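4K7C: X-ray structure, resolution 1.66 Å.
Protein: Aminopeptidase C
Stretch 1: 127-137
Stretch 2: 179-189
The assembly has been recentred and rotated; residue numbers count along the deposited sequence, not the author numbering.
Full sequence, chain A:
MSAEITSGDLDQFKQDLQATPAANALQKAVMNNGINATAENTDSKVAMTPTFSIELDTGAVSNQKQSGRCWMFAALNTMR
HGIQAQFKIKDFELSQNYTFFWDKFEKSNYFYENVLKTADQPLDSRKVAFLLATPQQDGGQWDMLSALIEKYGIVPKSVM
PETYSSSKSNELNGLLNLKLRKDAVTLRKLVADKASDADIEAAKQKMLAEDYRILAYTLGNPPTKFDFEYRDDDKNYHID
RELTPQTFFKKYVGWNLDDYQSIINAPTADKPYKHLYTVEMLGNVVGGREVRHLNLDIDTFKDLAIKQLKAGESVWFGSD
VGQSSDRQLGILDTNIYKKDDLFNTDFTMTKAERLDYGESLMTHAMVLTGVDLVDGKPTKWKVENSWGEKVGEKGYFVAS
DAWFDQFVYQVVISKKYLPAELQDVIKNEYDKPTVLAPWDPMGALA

Stretch 1 (127-137) KVAFLLATPQQ
Stretch 2 179-189: KLRKDAVTLRK

Residues 127-133 end a helix; 179-189 lie within another. The helices run roughly antiparallel, at 143°, with axes 11.0 Å apart at closest approach. The CA atoms of Leu132 and Arg181 are 6.7 Å apart, as are those of Pro135 and Leu180.

Arg181 is the main link. Its CA-to-CB bond points sideways, but its end comes nearer: chi1 is m (-73°), chi2 and chi3 are t, and chi4 is 127°. Arg181 NE and Arg181 NH2 each donate a hydrogen bond to Leu132 O, both at 2.9 Å. This carbonyl is available because the helix is ending: Thr134 is the first residue to leave helical phi/psi (-140/73). Ala133 O also lies near the guanidinium plane, 3.1 Å from Arg181 NH2. Pro135 CD covers one face, 3.5 Å from Arg181 NH2. Arg181 NH1 is satisfied elsewhere in the structure.

Apolar contacts flank this link. Leu132 (m, t) brings CD2 to 4.0 Å from Ala184 CB, a small side chain pointing toward stretch 1. Leu180, also m, t, places CD1 3.8 Å from Pro135 CB and 3.7 Å from Gln136 CG. Gln136 points sideways with chi1 and chi2 both p; its aliphatic CG meets Leu180, while OE1 and NE2 are hydrogen-bonded outside this contact.

Arg188 (m, t, p, chi4 92°) brings NH1 to 4.0 Å from Val128 CG2; Val128 chi1 is t. The contact buries 360 Å² in total.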

# COMPACT_ATOMS: atom_id res chain seq x y z
N LYS A 127 -13.65 -26.78 -39.24
CA LYS A 127 -13.97 -27.48 -38.00
C LYS A 127 -12.70 -27.97 -37.29
O LYS A 127 -12.65 -27.99 -36.05
CB LYS A 127 -14.94 -28.66 -38.30
CG LYS A 127 -16.36 -28.25 -38.54
CD LYS A 127 -17.18 -29.52 -38.85
CE LYS A 127 -18.54 -29.21 -39.45
NZ LYS A 127 -19.29 -30.50 -39.69
N VAL A 128 -11.67 -28.40 -38.02
CA VAL A 128 -10.43 -28.87 -37.39
C VAL A 128 -9.74 -27.65 -36.79
O VAL A 128 -9.31 -27.66 -35.63
CB VAL A 128 -9.50 -29.69 -38.32
CG1 VAL A 128 -8.20 -30.01 -37.62
CG2 VAL A 128 -10.27 -30.98 -38.72
N ALA A 129 -9.80 -26.53 -37.54
CA ALA A 129 -9.15 -25.29 -37.01
C ALA A 129 -9.84 -24.85 -35.75
O ALA A 129 -9.16 -24.42 -34.82
CB ALA A 129 -9.18 -24.17 -38.01
N PHE A 130 -11.15 -24.97 -35.69
CA PHE A 130 -11.93 -24.54 -34.48
C PHE A 130 -11.60 -25.35 -33.23
O PHE A 130 -11.38 -24.80 -32.14
CB PHE A 130 -13.41 -24.65 -34.83
CG PHE A 130 -14.31 -24.23 -33.73
CD1 PHE A 130 -14.58 -22.91 -33.54
CD2 PHE A 130 -14.82 -25.16 -32.87
CE1 PHE A 130 -15.39 -22.51 -32.51
CE2 PHE A 130 -15.65 -24.78 -31.84
CZ PHE A 130 -15.92 -23.45 -31.67
N LEU A 131 -11.54 -26.66 -33.41
CA LEU A 131 -10.99 -27.57 -32.41
C LEU A 131 -9.63 -27.23 -31.85
O LEU A 131 -9.43 -27.23 -30.64
CB LEU A 131 -10.82 -28.96 -33.03
CG LEU A 131 -11.85 -29.98 -32.71
CD1 LEU A 131 -11.41 -31.30 -33.38
CD2 LEU A 131 -12.00 -30.16 -31.18
N LEU A 132 -8.69 -26.96 -32.75
CA LEU A 132 -7.29 -26.78 -32.35
C LEU A 132 -7.09 -25.39 -31.76
O LEU A 132 -6.11 -25.19 -31.01
CB LEU A 132 -6.35 -27.01 -33.50
CG LEU A 132 -6.40 -28.43 -33.98
CD1 LEU A 132 -5.61 -28.59 -35.26
CD2 LEU A 132 -5.85 -29.40 -32.94
N ALA A 133 -7.95 -24.47 -32.15
CA ALA A 133 -7.81 -23.08 -31.66
C ALA A 133 -8.12 -23.03 -30.15
O ALA A 133 -7.48 -22.27 -29.44
CB ALA A 133 -8.70 -22.11 -32.43
N THR A 134 -9.03 -23.90 -29.68
CA THR A 134 -9.40 -23.92 -28.30
C THR A 134 -9.58 -25.34 -27.79
O THR A 134 -10.74 -25.81 -27.65
CB THR A 134 -10.66 -23.10 -28.02
OG1 THR A 134 -10.62 -21.88 -28.74
CG2 THR A 134 -10.76 -22.77 -26.60
N PRO A 135 -8.47 -26.08 -27.61
CA PRO A 135 -8.69 -27.51 -27.28
C PRO A 135 -9.59 -27.77 -26.07
O PRO A 135 -10.49 -28.62 -26.14
CB PRO A 135 -7.25 -28.03 -27.06
CG PRO A 135 -6.41 -27.12 -27.84
CD PRO A 135 -7.04 -25.78 -27.62
N GLN A 136 -9.39 -27.04 -25.00
CA GLN A 136 -10.34 -26.95 -23.94
C GLN A 136 -10.30 -25.54 -23.37
O GLN A 136 -9.43 -24.76 -23.73
CB GLN A 136 -10.08 -27.99 -22.88
CG GLN A 136 -8.66 -27.93 -22.33
CD GLN A 136 -8.52 -26.93 -21.18
OE1 GLN A 136 -9.32 -26.89 -20.23
NE2 GLN A 136 -7.51 -26.12 -21.27
N GLN A 137 -11.22 -25.24 -22.48
CA GLN A 137 -11.20 -23.98 -21.77
C GLN A 137 -11.95 -24.13 -20.46
O GLN A 137 -12.57 -25.16 -20.20
CB GLN A 137 -11.83 -22.89 -22.65
CG GLN A 137 -13.28 -23.14 -23.06
CD GLN A 137 -13.83 -22.08 -24.01
OE1 GLN A 137 -14.00 -20.96 -23.62
NE2 GLN A 137 -14.11 -22.46 -25.26
N LYS A 179 -0.32 -29.79 -24.44
CA LYS A 179 -0.36 -31.28 -24.36
C LYS A 179 -1.41 -31.85 -25.37
O LYS A 179 -1.12 -32.80 -26.15
CB LYS A 179 -0.68 -31.73 -22.92
CG LYS A 179 -0.82 -33.24 -22.74
CD LYS A 179 0.39 -34.03 -23.13
CE LYS A 179 0.43 -35.43 -22.52
NZ LYS A 179 -0.78 -36.16 -22.75
N LEU A 180 -2.61 -31.30 -25.36
CA LEU A 180 -3.68 -31.79 -26.20
C LEU A 180 -3.36 -31.61 -27.65
O LEU A 180 -3.55 -32.55 -28.47
CB LEU A 180 -5.00 -31.16 -25.89
CG LEU A 180 -5.57 -31.39 -24.51
CD1 LEU A 180 -6.80 -30.53 -24.29
CD2 LEU A 180 -5.84 -32.90 -24.26
N ARG A 181 -2.77 -30.46 -27.98
CA ARG A 181 -2.34 -30.24 -29.39
C ARG A 181 -1.25 -31.21 -29.88
O ARG A 181 -1.29 -31.73 -31.01
CB ARG A 181 -1.92 -28.76 -29.57
CG ARG A 181 -3.05 -27.78 -29.59
CD ARG A 181 -2.50 -26.36 -29.69
NE ARG A 181 -3.58 -25.40 -29.65
CZ ARG A 181 -3.70 -24.35 -28.84
NH1 ARG A 181 -2.80 -24.07 -27.88
NH2 ARG A 181 -4.72 -23.54 -29.06
N LYS A 182 -0.28 -31.49 -29.05
CA LYS A 182 0.78 -32.41 -29.33
C LYS A 182 0.18 -33.78 -29.55
O LYS A 182 0.58 -34.51 -30.45
CB LYS A 182 1.74 -32.49 -28.17
CG LYS A 182 2.79 -33.56 -28.36
CD LYS A 182 3.77 -33.61 -27.22
CE LYS A 182 4.93 -34.54 -27.60
NZ LYS A 182 4.49 -35.87 -27.30
N ASP A 183 -0.71 -34.15 -28.65
CA ASP A 183 -1.42 -35.45 -28.79
C ASP A 183 -2.32 -35.52 -30.06
O ASP A 183 -2.48 -36.60 -30.66
CB ASP A 183 -2.23 -35.73 -27.54
CG ASP A 183 -1.39 -36.09 -26.35
OD1 ASP A 183 -0.19 -36.47 -26.49
OD2 ASP A 183 -1.97 -36.02 -25.23
N ALA A 184 -2.91 -34.40 -30.48
CA ALA A 184 -3.69 -34.35 -31.71
C ALA A 184 -2.82 -34.69 -32.89
O ALA A 184 -3.22 -35.39 -33.80
CB ALA A 184 -4.31 -32.96 -31.92
N VAL A 185 -1.57 -34.23 -32.89
CA VAL A 185 -0.64 -34.62 -33.95
C VAL A 185 -0.50 -36.15 -34.07
O VAL A 185 -0.60 -36.74 -35.16
CB VAL A 185 0.78 -34.07 -33.73
CG1 VAL A 185 1.65 -34.45 -34.91
CG2 VAL A 185 0.81 -32.53 -33.60
N THR A 186 -0.31 -36.78 -32.92
CA THR A 186 -0.05 -38.20 -32.82
C THR A 186 -1.32 -38.95 -33.25
O THR A 186 -1.26 -39.92 -34.02
CB THR A 186 0.28 -38.58 -31.36
OG1 THR A 186 1.45 -37.86 -30.92
CG2 THR A 186 0.52 -40.02 -31.22
N LEU A 187 -2.47 -38.49 -32.80
CA LEU A 187 -3.77 -39.13 -33.12
C LEU A 187 -4.10 -39.07 -34.63
O LEU A 187 -4.50 -40.12 -35.27
CB LEU A 187 -4.93 -38.59 -32.30
CG LEU A 187 -4.97 -38.88 -30.78
CD1 LEU A 187 -6.13 -38.09 -30.16
CD2 LEU A 187 -5.14 -40.35 -30.49
N ARG A 188 -3.90 -37.89 -35.24
CA ARG A 188 -4.07 -37.79 -36.71
C ARG A 188 -3.12 -38.70 -37.48
O ARG A 188 -3.52 -39.31 -38.53
CB ARG A 188 -4.03 -36.31 -37.22
CG ARG A 188 -5.23 -35.46 -36.73
CD ARG A 188 -5.22 -33.98 -37.21
NE ARG A 188 -5.12 -33.85 -38.68
CZ ARG A 188 -6.14 -33.76 -39.51
NH1 ARG A 188 -7.37 -33.72 -39.06
NH2 ARG A 188 -5.93 -33.65 -40.84
N LYS A 189 -1.90 -38.78 -37.01
CA LYS A 189 -0.91 -39.63 -37.60
C LYS A 189 -1.31 -41.13 -37.55
O LYS A 189 -1.28 -41.83 -38.55
CB LYS A 189 0.43 -39.47 -36.91
CG LYS A 189 1.47 -39.98 -37.86
CD LYS A 189 2.79 -40.37 -37.29
CE LYS A 189 3.73 -40.53 -38.52
NZ LYS A 189 4.45 -41.82 -38.42